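Local coordinates for protein putative superoxide reductase (Thermotoga maritima, PDB 3QZB) that probably reduces superoxide to hydrogen peroxide at an iron centre, using electrons delivered by reduced rubredoxin, at residues K25-V30 and G131-S136; V32-E37 and V51-P56; H57-E62 and A102-P107; K69-P74 and P78-V83; G84-N89 and V109-K114. One frame throughout, in Å; residues are numbered along the deposited sequence.

Contact 1 (K25-V30 and G131-S136). With FE (Fe (III) ion), chain B.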
# COMPACT_ATOMS: atom_id res chain seq x y z
N LYS A 25 5.80 16.40 -22.13
CA LYS A 25 6.83 16.63 -23.14
C LYS A 25 7.99 17.48 -22.62
O LYS A 25 9.02 17.58 -23.27
CB LYS A 25 6.22 17.26 -24.40
CG LYS A 25 5.23 16.32 -25.07
CD LYS A 25 4.62 16.83 -26.38
CE LYS A 25 3.78 15.70 -27.01
NZ LYS A 25 3.22 16.02 -28.36
N LYS A 26 7.80 18.13 -21.46
CA LYS A 26 8.80 18.99 -20.85
C LYS A 26 9.28 18.48 -19.51
O LYS A 26 10.31 18.92 -19.04
CB LYS A 26 8.20 20.39 -20.66
CG LYS A 26 7.88 21.06 -22.01
CD LYS A 26 7.25 22.44 -21.93
CE LYS A 26 6.98 22.99 -23.38
NZ LYS A 26 6.29 24.33 -23.42
N GLU A 27 8.54 17.58 -18.86
CA GLU A 27 8.73 17.24 -17.45
C GLU A 27 8.61 15.73 -17.27
O GLU A 27 7.51 15.16 -17.44
CB GLU A 27 7.72 17.99 -16.59
CG GLU A 27 7.73 17.59 -15.11
CD GLU A 27 9.10 17.66 -14.44
OE1 GLU A 27 9.59 18.82 -14.28
OE2 GLU A 27 9.63 16.60 -14.12
N LYS A 28 9.72 15.06 -16.93
CA LYS A 28 9.77 13.63 -16.76
C LYS A 28 8.80 13.11 -15.70
O LYS A 28 8.42 11.94 -15.77
CB LYS A 28 11.18 13.20 -16.41
CG LYS A 28 11.71 13.68 -15.08
CD LYS A 28 13.10 13.21 -14.71
CE LYS A 28 14.18 13.64 -15.59
NZ LYS A 28 14.32 15.10 -15.46
N HIS A 29 8.45 13.90 -14.69
CA HIS A 29 7.67 13.39 -13.60
C HIS A 29 6.18 13.25 -13.87
O HIS A 29 5.48 12.64 -13.06
CB HIS A 29 7.85 14.28 -12.37
CG HIS A 29 9.17 14.17 -11.71
ND1 HIS A 29 10.20 15.07 -11.92
CD2 HIS A 29 9.65 13.21 -10.90
CE1 HIS A 29 11.23 14.65 -11.18
NE2 HIS A 29 10.93 13.51 -10.59
N VAL A 30 5.68 13.76 -14.98
CA VAL A 30 4.23 13.76 -15.19
C VAL A 30 3.74 12.32 -15.42
O VAL A 30 4.24 11.61 -16.31
CB VAL A 30 3.85 14.64 -16.39
CG1 VAL A 30 2.35 14.50 -16.65
CG2 VAL A 30 4.31 16.10 -16.16
N GLY A 131 8.55 14.68 -4.90
CA GLY A 131 7.17 14.86 -4.50
C GLY A 131 6.12 14.35 -5.47
O GLY A 131 6.31 13.35 -6.17
N LEU A 132 4.95 14.97 -5.39
CA LEU A 132 3.71 14.54 -6.02
C LEU A 132 3.44 15.26 -7.34
O LEU A 132 3.66 16.49 -7.49
CB LEU A 132 2.52 14.84 -5.09
CG LEU A 132 2.49 13.98 -3.80
CD1 LEU A 132 1.39 14.57 -2.84
CD2 LEU A 132 2.21 12.54 -4.07
N TRP A 133 2.83 14.51 -8.27
CA TRP A 133 2.52 14.94 -9.61
C TRP A 133 1.19 14.33 -10.01
O TRP A 133 0.86 13.21 -9.62
CB TRP A 133 3.62 14.41 -10.58
CG TRP A 133 4.96 14.95 -10.21
CD1 TRP A 133 5.77 14.50 -9.20
CD2 TRP A 133 5.59 16.12 -10.73
NE1 TRP A 133 6.88 15.30 -9.10
CE2 TRP A 133 6.76 16.32 -9.99
CE3 TRP A 133 5.25 17.03 -11.73
CZ2 TRP A 133 7.66 17.37 -10.29
CZ3 TRP A 133 6.11 18.06 -12.01
CH2 TRP A 133 7.28 18.26 -11.28
N GLU A 134 0.44 15.05 -10.86
CA GLU A 134 -0.88 14.56 -11.30
C GLU A 134 -1.17 14.85 -12.75
O GLU A 134 -0.55 15.74 -13.37
CB GLU A 134 -2.01 15.12 -10.43
CG GLU A 134 -2.27 16.56 -10.58
CD GLU A 134 -3.47 17.00 -9.76
OE1 GLU A 134 -4.51 16.33 -9.73
OE2 GLU A 134 -3.42 18.11 -9.23
N SER A 135 -2.13 14.13 -13.27
CA SER A 135 -2.76 14.42 -14.55
C SER A 135 -4.18 13.84 -14.53
O SER A 135 -4.51 13.04 -13.68
CB SER A 135 -1.96 13.85 -15.70
OG SER A 135 -2.07 12.48 -15.79
N SER A 136 -5.00 14.22 -15.51
CA SER A 136 -6.35 13.72 -15.58
C SER A 136 -6.88 13.69 -16.99
O SER A 136 -6.34 14.35 -17.86
CB SER A 136 -7.29 14.54 -14.70
OG SER A 136 -7.49 15.84 -15.19
FE FE B . 12.33 12.39 -9.38
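The type I beta turn from Glu-27 to Val-30 lies against strand 131-136 without a hydrogen bond between the two segments, and the nearest CA atoms, those of Val-30 and Trp-133, are 6.0 Å apart. The CB of His-29 sits over the middle of one face of the Trp-133 indole, 3.3 Å from the centroid of its five-membered ring, as a CH-pi contact. The imidazole follows as an offset stack on that same ring, with planes 12° apart. With its CG beside its own backbone N (chi1 -72°), the imidazole carries NE2 out to the iron, 2.2 Å away. The far end of the indole meets Glu-27, whose CG reaches CZ3 of Trp-133 at 3.5 Å. The Glu-27 chain bends at chi2 (53°), and OE2 accepts two bonds from His-29: one from ND1, 2.7 Å away and above the carboxylate plane, and one from the backbone N, on the anti lone pair at 3.0 Å. The backbone bond steadies the carboxylate, and the ND1 and NE2–iron bonds fix the turn of the imidazole. Trp-133 is anchored by NE1, which donates to the backbone O of His-130. Relatives suggest that Glu-27 can probably bind the iron, but here its carboxylate is turned to His-29, and the metal is held by His-29, His-57, His-63, Cys-127 and His-130, the four-histidine, one-cysteine site of superoxide reductases.

Contact 2 (V32-E37 and V51-P56)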
# COMPACT_ATOMS: atom_id res chain seq x y z
N VAL A 32 1.48 9.87 -17.20
CA VAL A 32 0.76 9.94 -18.44
C VAL A 32 -0.27 8.81 -18.54
O VAL A 32 0.09 7.64 -18.41
CB VAL A 32 1.69 9.91 -19.65
CG1 VAL A 32 0.86 9.95 -20.96
CG2 VAL A 32 2.68 11.10 -19.58
N ILE A 33 -1.54 9.19 -18.69
CA ILE A 33 -2.66 8.25 -18.77
C ILE A 33 -2.90 7.85 -20.23
O ILE A 33 -2.96 8.74 -21.11
CB ILE A 33 -3.94 8.92 -18.26
CG1 ILE A 33 -3.83 9.26 -16.76
CG2 ILE A 33 -5.15 7.96 -18.45
CD1 ILE A 33 -4.82 10.32 -16.29
N GLU A 34 -3.05 6.56 -20.48
CA GLU A 34 -3.55 6.05 -21.76
C GLU A 34 -4.82 5.25 -21.45
O GLU A 34 -4.77 4.26 -20.75
CB GLU A 34 -2.53 5.16 -22.40
CG GLU A 34 -1.27 5.89 -22.77
CD GLU A 34 -0.20 4.95 -23.27
OE1 GLU A 34 -0.28 4.51 -24.45
OE2 GLU A 34 0.74 4.62 -22.52
N ALA A 35 -5.93 5.73 -21.98
CA ALA A 35 -7.23 5.08 -21.76
C ALA A 35 -8.10 5.49 -22.94
O ALA A 35 -7.95 6.58 -23.47
CB ALA A 35 -7.86 5.56 -20.43
N PRO A 36 -9.08 4.66 -23.31
CA PRO A 36 -10.02 5.04 -24.38
C PRO A 36 -10.85 6.26 -24.02
O PRO A 36 -11.18 6.48 -22.86
CB PRO A 36 -10.89 3.83 -24.54
CG PRO A 36 -10.58 2.92 -23.49
CD PRO A 36 -9.40 3.38 -22.69
N GLU A 37 -11.26 6.99 -25.04
CA GLU A 37 -12.13 8.13 -24.83
C GLU A 37 -13.54 7.72 -24.38
O GLU A 37 -14.20 8.42 -23.61
CB GLU A 37 -12.24 8.93 -26.15
CG GLU A 37 -13.13 10.09 -26.15
CD GLU A 37 -12.99 10.95 -27.41
OE1 GLU A 37 -12.60 10.41 -28.48
OE2 GLU A 37 -13.31 12.16 -27.32
N VAL A 51 5.14 6.97 -15.76
CA VAL A 51 6.00 8.15 -15.46
C VAL A 51 7.30 7.92 -16.26
O VAL A 51 7.82 6.84 -16.32
CB VAL A 51 6.28 8.27 -13.95
CG1 VAL A 51 7.25 9.41 -13.65
CG2 VAL A 51 4.96 8.49 -13.18
N GLY A 52 7.77 9.01 -16.85
CA GLY A 52 9.02 8.99 -17.59
C GLY A 52 8.71 8.51 -18.96
O GLY A 52 9.54 7.88 -19.56
N LYS A 53 7.49 8.81 -19.42
CA LYS A 53 6.93 8.34 -20.67
C LYS A 53 7.74 8.75 -21.91
O LYS A 53 8.13 7.91 -22.73
CB LYS A 53 5.48 8.82 -20.79
CG LYS A 53 4.79 8.49 -22.07
CD LYS A 53 4.58 7.01 -22.25
CE LYS A 53 3.69 6.76 -23.49
NZ LYS A 53 3.71 5.35 -23.94
N GLU A 54 7.97 10.04 -22.02
CA GLU A 54 8.75 10.63 -23.09
C GLU A 54 10.13 10.99 -22.63
O GLU A 54 11.09 10.77 -23.36
CB GLU A 54 8.02 11.85 -23.56
CG GLU A 54 6.90 11.53 -24.51
CD GLU A 54 7.30 11.69 -25.95
OE1 GLU A 54 8.28 11.06 -26.38
OE2 GLU A 54 6.64 12.47 -26.67
N ILE A 55 10.25 11.60 -21.46
CA ILE A 55 11.53 11.97 -20.89
C ILE A 55 11.81 10.99 -19.77
O ILE A 55 11.06 10.93 -18.80
CB ILE A 55 11.57 13.40 -20.31
CG1 ILE A 55 11.19 14.41 -21.39
CG2 ILE A 55 12.98 13.69 -19.74
CD1 ILE A 55 10.99 15.80 -20.92
N PRO A 56 12.89 10.23 -19.84
CA PRO A 56 13.12 9.18 -18.88
C PRO A 56 13.34 9.71 -17.44
O PRO A 56 13.89 10.79 -17.23
CB PRO A 56 14.39 8.50 -19.37
CG PRO A 56 14.80 9.12 -20.61
CD PRO A 56 13.89 10.21 -20.96
O HOH W 1 2.42 2.75 -22.97
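Val-32 and Glu-34 stand on strand 31-34, which forms one margin of the three-stranded antiparallel sheet of this immunoglobulin-like sandwich, and Lys-53 leans over them from the loop that follows the neighbouring strand 44-51. The contact is on the protein surface. Lys-53 uses both halves of its chain. Near the backbone, its CB rests on CG2 of Val-32 at 3.8 Å, the two side chains meeting at about a right angle. Beyond that the lysine bends at chi2 (67°) and then runs extended along the strand direction, so its ammonium arrives at the Glu-34 carboxylate. Strand 31-34 itself is tied to strand 44-51 by backbone bonds from Val-32 to Thr-50 and from Glu-34 to Val-48. The lysine therefore adds a side-chain tie to a strand pair already joined. The salt bridge is long, and the direct hydrogen bond from NZ of Lys-53 to OE2 of Glu-34 is weak, at 3.4 Å. One water closes the triangle: it donates to OE2 of Glu-34 at 2.6 Å and accepts from NZ of Lys-53 at 3.1 Å.

Contact 3 (H57-E62 and A102-P107). With FE (Fe (III) ion), chain B.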
# COMPACT_ATOMS: atom_id res chain seq x y z
N HIS A 57 12.89 8.89 -16.48
CA HIS A 57 13.15 9.18 -15.08
C HIS A 57 14.10 8.12 -14.55
O HIS A 57 13.95 6.94 -14.84
CB HIS A 57 11.84 9.21 -14.26
CG HIS A 57 12.02 9.70 -12.84
ND1 HIS A 57 12.56 8.89 -11.86
CD2 HIS A 57 11.78 10.90 -12.25
CE1 HIS A 57 12.65 9.57 -10.73
NE2 HIS A 57 12.20 10.79 -10.93
N PRO A 58 15.07 8.52 -13.70
CA PRO A 58 15.94 7.53 -13.07
C PRO A 58 15.24 6.45 -12.28
O PRO A 58 14.10 6.66 -11.78
CB PRO A 58 16.82 8.40 -12.14
CG PRO A 58 16.84 9.74 -12.78
CD PRO A 58 15.44 9.90 -13.34
N ASN A 59 15.91 5.33 -12.10
CA ASN A 59 15.42 4.32 -11.17
C ASN A 59 16.64 3.75 -10.48
O ASN A 59 17.15 2.68 -10.79
CB ASN A 59 14.70 3.23 -11.91
CG ASN A 59 13.94 2.32 -10.98
OD1 ASN A 59 14.00 2.45 -9.74
ND2 ASN A 59 13.18 1.38 -11.58
N THR A 60 17.15 4.51 -9.52
CA THR A 60 18.29 4.12 -8.71
C THR A 60 17.85 3.93 -7.28
O THR A 60 16.75 4.35 -6.88
CB THR A 60 19.43 5.17 -8.79
OG1 THR A 60 18.95 6.35 -8.11
CG2 THR A 60 19.83 5.48 -10.25
N THR A 61 18.74 3.39 -6.43
CA THR A 61 18.40 3.24 -5.08
C THR A 61 18.11 4.61 -4.42
O THR A 61 17.22 4.74 -3.59
CB THR A 61 19.54 2.48 -4.36
OG1 THR A 61 19.76 1.17 -4.97
CG2 THR A 61 19.30 2.32 -2.86
N GLU A 62 18.85 5.64 -4.81
CA GLU A 62 18.72 6.96 -4.25
C GLU A 62 17.56 7.78 -4.80
O GLU A 62 17.07 8.67 -4.10
CB GLU A 62 20.04 7.75 -4.43
CG GLU A 62 21.27 7.07 -3.83
CD GLU A 62 21.85 5.85 -4.63
OE1 GLU A 62 21.53 5.62 -5.83
OE2 GLU A 62 22.71 5.14 -4.03
N ALA A 102 19.68 -7.22 -8.15
CA ALA A 102 19.22 -7.99 -9.31
C ALA A 102 17.99 -7.42 -10.00
O ALA A 102 17.69 -7.91 -11.09
CB ALA A 102 18.93 -9.40 -8.88
N VAL A 103 17.24 -6.51 -9.35
CA VAL A 103 15.90 -6.22 -9.85
C VAL A 103 15.53 -4.76 -9.64
O VAL A 103 15.78 -4.13 -8.58
CB VAL A 103 14.82 -7.15 -9.26
CG1 VAL A 103 14.87 -7.20 -7.72
CG2 VAL A 103 13.41 -6.85 -9.76
N TYR A 104 14.85 -4.20 -10.65
CA TYR A 104 14.27 -2.85 -10.66
C TYR A 104 12.85 -2.93 -11.15
O TYR A 104 12.58 -3.64 -12.12
CB TYR A 104 15.03 -1.91 -11.62
CG TYR A 104 16.50 -1.71 -11.26
CD1 TYR A 104 17.45 -2.68 -11.54
CD2 TYR A 104 16.90 -0.56 -10.63
CE1 TYR A 104 18.78 -2.51 -11.18
CE2 TYR A 104 18.26 -0.38 -10.28
CZ TYR A 104 19.19 -1.38 -10.53
OH TYR A 104 20.50 -1.15 -10.16
N THR A 105 11.95 -2.17 -10.53
CA THR A 105 10.56 -2.07 -10.98
C THR A 105 10.35 -0.71 -11.60
O THR A 105 10.52 0.33 -10.93
CB THR A 105 9.57 -2.24 -9.83
OG1 THR A 105 9.99 -3.37 -9.06
CG2 THR A 105 8.16 -2.40 -10.41
N GLU A 106 9.97 -0.69 -12.89
CA GLU A 106 9.74 0.55 -13.60
C GLU A 106 8.37 1.14 -13.29
O GLU A 106 7.42 0.41 -13.03
CB GLU A 106 9.89 0.37 -15.12
CG GLU A 106 11.32 -0.05 -15.54
CD GLU A 106 12.31 1.08 -15.31
OE1 GLU A 106 12.19 2.08 -16.02
OE2 GLU A 106 13.16 1.01 -14.41
N PRO A 107 8.26 2.47 -13.38
CA PRO A 107 6.99 3.14 -13.03
C PRO A 107 6.01 3.22 -14.19
O PRO A 107 5.69 4.25 -14.74
CB PRO A 107 7.42 4.50 -12.54
CG PRO A 107 8.62 4.81 -13.38
CD PRO A 107 9.35 3.46 -13.51
FE FE B . 12.33 12.39 -9.38
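The amide of Asn-59 meets strand 103-115 by its nitrogen, with OE2 of Glu-106 almost exactly in the amide plane, although the carboxylate itself is turned 43° from it. ND2 donates to Glu-106 OE2 at 2.9 Å in a nearly straight bond (174°), reaching that oxygen from above the carboxylate plane. The second bond of ND2, to the backbone O of Thr-105 at 2.9 Å, is more bent and meets the carbonyl from well above its plane. Asn-59 CG lies opposite its backbone N (chi1 -168°), which puts the amide out toward the strand. Beside it, the Tyr-104 ring comes obliquely to the backbone of Asn-59, its CD2 3.3 Å from Asn-59 O. The imidazole of His-57 has Pro-58 CD over one face, toward the rim, and its ND1 is bonded to Pro-58 O at 2.7 Å; its NE2 binds the iron at 2.2 Å. Since OD1 of Asn-59 accepts from His-91 ND1, the flip of the amide is fixed. A leucine here has no amide, so Glu-106 and the Thr-105 carbonyl would probably lose their donor and His-91 its acceptor. One neutral amide thus ties the loop that carries the iron ligand His-57 to the strand and to His-91, which probably steadies it.

Contact 4 (K69-P74 and P78-V83)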
# COMPACT_ATOMS: atom_id res chain seq x y z
N LYS A 69 -1.04 6.14 -8.17
CA LYS A 69 -2.40 5.76 -7.82
C LYS A 69 -3.32 6.39 -8.78
O LYS A 69 -3.03 7.41 -9.41
CB LYS A 69 -2.73 5.95 -6.33
CG LYS A 69 -2.74 7.36 -5.85
CD LYS A 69 -3.22 7.49 -4.40
CE LYS A 69 -2.53 6.63 -3.37
NZ LYS A 69 -1.03 6.74 -3.34
N VAL A 70 -4.51 5.77 -8.94
CA VAL A 70 -5.51 6.23 -9.88
C VAL A 70 -6.81 6.42 -9.10
O VAL A 70 -7.17 5.61 -8.27
CB VAL A 70 -5.70 5.23 -10.99
CG1 VAL A 70 -6.89 5.61 -11.94
CG2 VAL A 70 -4.40 5.06 -11.82
N PHE A 71 -7.46 7.54 -9.36
CA PHE A 71 -8.78 7.85 -8.85
C PHE A 71 -9.77 7.95 -10.04
O PHE A 71 -9.39 8.35 -11.14
CB PHE A 71 -8.80 9.17 -8.08
CG PHE A 71 -8.03 9.09 -6.77
CD1 PHE A 71 -8.66 8.69 -5.60
CD2 PHE A 71 -6.69 9.47 -6.72
CE1 PHE A 71 -7.97 8.60 -4.43
CE2 PHE A 71 -5.97 9.41 -5.51
CZ PHE A 71 -6.63 8.99 -4.37
N PHE A 72 -11.02 7.66 -9.73
CA PHE A 72 -12.12 7.90 -10.65
C PHE A 72 -13.10 8.87 -9.99
O PHE A 72 -13.53 8.64 -8.86
CB PHE A 72 -12.82 6.61 -11.02
CG PHE A 72 -13.89 6.78 -12.05
CD1 PHE A 72 -13.58 7.14 -13.35
CD2 PHE A 72 -15.24 6.62 -11.75
CE1 PHE A 72 -14.56 7.32 -14.32
CE2 PHE A 72 -16.19 6.81 -12.71
CZ PHE A 72 -15.86 7.14 -13.99
N GLN A 73 -13.46 9.91 -10.73
CA GLN A 73 -14.39 10.95 -10.28
C GLN A 73 -15.65 10.84 -11.15
O GLN A 73 -15.60 11.26 -12.31
CB GLN A 73 -13.76 12.33 -10.40
CG GLN A 73 -14.35 13.36 -9.46
CD GLN A 73 -15.77 13.67 -9.78
OE1 GLN A 73 -16.06 14.19 -10.87
NE2 GLN A 73 -16.67 13.39 -8.87
N PRO A 74 -16.76 10.29 -10.64
CA PRO A 74 -17.94 10.15 -11.49
C PRO A 74 -18.61 11.51 -11.69
O PRO A 74 -18.82 12.24 -10.71
CB PRO A 74 -18.84 9.19 -10.72
CG PRO A 74 -17.97 8.57 -9.66
CD PRO A 74 -16.95 9.61 -9.35
N PRO A 78 -20.09 13.79 -5.54
CA PRO A 78 -19.23 14.68 -4.75
C PRO A 78 -17.77 14.21 -4.58
O PRO A 78 -16.97 14.99 -4.05
CB PRO A 78 -19.92 14.68 -3.38
CG PRO A 78 -21.31 14.25 -3.60
CD PRO A 78 -21.22 13.29 -4.73
N TYR A 79 -17.47 12.97 -4.88
CA TYR A 79 -16.28 12.31 -4.37
C TYR A 79 -15.36 11.79 -5.49
O TYR A 79 -15.79 11.63 -6.64
CB TYR A 79 -16.67 11.18 -3.42
CG TYR A 79 -17.61 11.63 -2.31
CD1 TYR A 79 -17.22 12.57 -1.36
CD2 TYR A 79 -18.89 11.15 -2.24
CE1 TYR A 79 -18.07 12.98 -0.37
CE2 TYR A 79 -19.78 11.58 -1.28
CZ TYR A 79 -19.37 12.52 -0.35
OH TYR A 79 -20.23 12.95 0.64
N VAL A 80 -14.13 11.42 -5.09
CA VAL A 80 -13.32 10.51 -5.83
C VAL A 80 -13.29 9.15 -5.19
O VAL A 80 -13.49 9.00 -3.97
CB VAL A 80 -11.86 11.00 -6.02
CG1 VAL A 80 -11.82 12.20 -6.96
CG2 VAL A 80 -11.16 11.35 -4.69
N TYR A 81 -12.95 8.13 -6.01
CA TYR A 81 -12.83 6.77 -5.62
C TYR A 81 -11.47 6.28 -6.03
O TYR A 81 -11.06 6.46 -7.17
CB TYR A 81 -13.95 5.87 -6.21
CG TYR A 81 -15.31 6.43 -5.85
CD1 TYR A 81 -15.92 6.11 -4.68
CD2 TYR A 81 -15.86 7.44 -6.60
CE1 TYR A 81 -17.13 6.73 -4.31
CE2 TYR A 81 -17.03 8.03 -6.23
CZ TYR A 81 -17.68 7.66 -5.09
OH TYR A 81 -18.86 8.28 -4.69
N GLU A 82 -10.74 5.67 -5.09
CA GLU A 82 -9.41 5.15 -5.38
C GLU A 82 -9.57 3.86 -6.18
O GLU A 82 -10.02 2.84 -5.68
CB GLU A 82 -8.63 4.88 -4.08
CG GLU A 82 -7.14 4.59 -4.35
CD GLU A 82 -6.34 4.40 -3.08
OE1 GLU A 82 -6.70 3.46 -2.32
OE2 GLU A 82 -5.36 5.16 -2.87
N VAL A 83 -9.23 3.93 -7.44
CA VAL A 83 -9.19 2.75 -8.31
C VAL A 83 -8.12 1.76 -7.85
O VAL A 83 -8.33 0.57 -7.80
CB VAL A 83 -8.97 3.18 -9.78
CG1 VAL A 83 -8.58 2.03 -10.70
CG2 VAL A 83 -10.22 3.91 -10.29
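Phe-71 and Val-80 interlock beside Glu-82 in the antiparallel beta hairpin formed by strands 65-74 and 81-87. The Phe-71 ring fills the hollow between Val-80 and Glu-82: its CD1 touches Val-80 CG2 at 3.8 Å, while CE1 lies against Glu-82 CB. On the other side of the sheet the bumps are Phe-72, Tyr-81 and Val-83. CG2 of Val-83 nestles on Phe-72 CB at 3.8 Å, and Val-70 lies alongside Val-83, both pointing the same way. Pro-74 slots its CD against the edge of the Tyr-81 ring, 3.5 Å from CE2, and Tyr-81 OH is taken by Asp-77 of the turn. Phe-72 and Tyr-81 form a hydrogen-bonded pair, and Phe-71 with Glu-82 the next, non-hydrogen-bonded one. Several of these residues also pack on neighbouring subunits: Val-80 on Phe-18 of the second subunit and Tyr-81 on Val-103 of the third. Toward the turn Gln-73 folds back at chi2 (-66°) over Val-80, and its NE2 donates to the backbone O of Tyr-79 at 3.0 Å, that oxygen lying near the amide plane.

Contact 5 (G84-N89 and V109-K114)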
# COMPACT_ATOMS: atom_id res chain seq x y z
N GLY A 84 -6.94 2.30 -7.47
CA GLY A 84 -5.87 1.45 -7.02
C GLY A 84 -4.64 2.28 -6.68
O GLY A 84 -4.56 3.42 -7.04
N ARG A 85 -3.73 1.62 -5.95
CA ARG A 85 -2.39 2.14 -5.69
C ARG A 85 -1.44 1.07 -6.17
O ARG A 85 -1.61 -0.13 -5.84
CB ARG A 85 -2.18 2.43 -4.20
CG ARG A 85 -0.72 2.88 -3.87
CD ARG A 85 -0.60 3.22 -2.42
NE ARG A 85 0.77 3.31 -1.91
CZ ARG A 85 1.30 4.39 -1.30
NH1 ARG A 85 0.77 5.61 -1.40
NH2 ARG A 85 2.44 4.23 -0.62
N TYR A 86 -0.44 1.49 -6.96
CA TYR A 86 0.46 0.57 -7.66
C TYR A 86 1.89 0.97 -7.30
O TYR A 86 2.35 2.05 -7.70
CB TYR A 86 0.19 0.67 -9.18
CG TYR A 86 -1.29 0.60 -9.53
CD1 TYR A 86 -1.96 -0.63 -9.55
CD2 TYR A 86 -2.02 1.75 -9.71
CE1 TYR A 86 -3.37 -0.69 -9.77
CE2 TYR A 86 -3.40 1.68 -9.94
CZ TYR A 86 -4.06 0.50 -9.95
OH TYR A 86 -5.42 0.50 -10.19
N GLU A 87 2.52 0.14 -6.50
CA GLU A 87 3.81 0.44 -5.93
C GLU A 87 4.91 -0.25 -6.72
O GLU A 87 4.78 -1.43 -7.03
CB GLU A 87 3.85 -0.01 -4.47
CG GLU A 87 2.89 0.72 -3.60
CD GLU A 87 3.01 0.36 -2.15
OE1 GLU A 87 3.88 -0.41 -1.74
OE2 GLU A 87 2.14 0.85 -1.37
N PHE A 88 6.00 0.47 -6.91
CA PHE A 88 7.18 0.02 -7.66
C PHE A 88 8.32 -0.05 -6.64
O PHE A 88 8.82 1.04 -6.28
CB PHE A 88 7.48 1.00 -8.79
CG PHE A 88 6.23 1.36 -9.57
CD1 PHE A 88 5.48 0.36 -10.22
CD2 PHE A 88 5.79 2.65 -9.64
CE1 PHE A 88 4.31 0.71 -10.89
CE2 PHE A 88 4.61 2.95 -10.30
CZ PHE A 88 3.88 1.98 -10.92
N ASN A 89 8.63 -1.25 -6.14
CA ASN A 89 9.34 -1.35 -4.89
C ASN A 89 10.76 -1.89 -4.96
O ASN A 89 11.41 -2.03 -3.93
CB ASN A 89 8.51 -2.10 -3.85
CG ASN A 89 7.27 -1.33 -3.45
OD1 ASN A 89 7.20 -0.12 -3.68
ND2 ASN A 89 6.28 -2.01 -2.86
N VAL A 109 2.30 1.01 -15.19
CA VAL A 109 1.30 0.05 -14.71
C VAL A 109 0.11 0.04 -15.68
O VAL A 109 -0.30 1.05 -16.18
CB VAL A 109 0.88 0.31 -13.24
CG1 VAL A 109 0.13 1.66 -13.10
CG2 VAL A 109 0.07 -0.89 -12.68
N THR A 110 -0.45 -1.16 -15.83
CA THR A 110 -1.75 -1.32 -16.51
C THR A 110 -2.72 -1.93 -15.50
O THR A 110 -2.47 -2.97 -14.93
CB THR A 110 -1.65 -2.25 -17.70
OG1 THR A 110 -0.61 -1.78 -18.57
CG2 THR A 110 -2.99 -2.30 -18.46
N THR A 111 -3.82 -1.22 -15.29
CA THR A 111 -4.94 -1.63 -14.43
C THR A 111 -6.20 -1.69 -15.29
O THR A 111 -6.27 -1.09 -16.37
CB THR A 111 -5.05 -0.66 -13.25
OG1 THR A 111 -5.97 -1.12 -12.26
CG2 THR A 111 -5.45 0.71 -13.61
N VAL A 112 -7.13 -2.53 -14.84
CA VAL A 112 -8.33 -2.81 -15.61
C VAL A 112 -9.53 -2.45 -14.71
O VAL A 112 -9.60 -2.89 -13.56
CB VAL A 112 -8.40 -4.27 -16.02
CG1 VAL A 112 -9.72 -4.56 -16.75
CG2 VAL A 112 -7.22 -4.64 -16.88
N VAL A 113 -10.42 -1.65 -15.25
CA VAL A 113 -11.64 -1.23 -14.52
C VAL A 113 -12.88 -1.57 -15.35
O VAL A 113 -12.81 -1.82 -16.54
CB VAL A 113 -11.65 0.27 -14.21
CG1 VAL A 113 -10.50 0.63 -13.25
CG2 VAL A 113 -11.60 1.15 -15.46
N LYS A 114 -14.00 -1.64 -14.64
CA LYS A 114 -15.33 -1.67 -15.27
C LYS A 114 -16.06 -0.45 -14.75
O LYS A 114 -16.18 -0.27 -13.54
CB LYS A 114 -16.05 -2.94 -14.90
CG LYS A 114 -15.48 -4.20 -15.43
CD LYS A 114 -16.23 -5.39 -14.95
CE LYS A 114 -15.80 -6.72 -15.51
NZ LYS A 114 -16.77 -7.79 -15.08
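Tyr-86 carries the polar part of this contact: its OH donates to OG1 of Thr-111 at 2.7 Å. Thr-111 OG1 is set for this by a chi1 of -171°, which turns it opposite its own backbone N, and the two side chains meet at about a right angle. Tyr-86 OH also passes close over Gly-84, 3.3 Å from Gly-84 CA, where no side chain intervenes. The apolar contacts centre on Val-109. Its two methyls straddle the near end of the tyrosine, CG2 against Tyr-86 CD1 at 3.7 Å and CG1 near Tyr-86 CG and CD2, while its CB meets the edge of the Phe-88 ring, 4.1 Å from CZ. A phenylalanine in place of Tyr-86 would keep the ring on Val-109 but lack the hydroxyl, and the buried Thr-111 OG1 would probably be left without this donor. Among the charged groups, NE of Arg-85 makes a salt bridge to Glu-87 OE2 at 2.9 Å, Glu-87 OE1 takes a bond from Asn-89 ND2, and the same carboxylate also pairs with Arg-85 of the fourth subunit. From Arg-85 to Phe-88 the side chains alternate, Tyr-86 and Phe-88 meeting 109-114 and Arg-85 and Glu-87 reaching other subunits. Such packing of strands from different sheets through side chains, with no backbone bonds between them, is part of the interior of the immunoglobulin-like beta sandwich.

How the contacts relate
Contacts 1, 4 and 5 are buried, contact 3 is partly so, and contact 2 lies on the surface, where a water bridges a long ion pair. Contacts 1 and 3 share the iron, and the histidine each supplies meets the other there, one resting on a stacked indole, the other on a loop held by an amide. Contacts 4 and 5 share strand 81-87: the first joins it to its hairpin partner by backbone bonds, the second to the opposing sheet by side chains alone. Strand 103-115 serves contacts 3 and 5, whose segments alternate along the chain. A probable backbone hydrogen bond from Val-51 to Pro-107 connects contact 2 with contact 3.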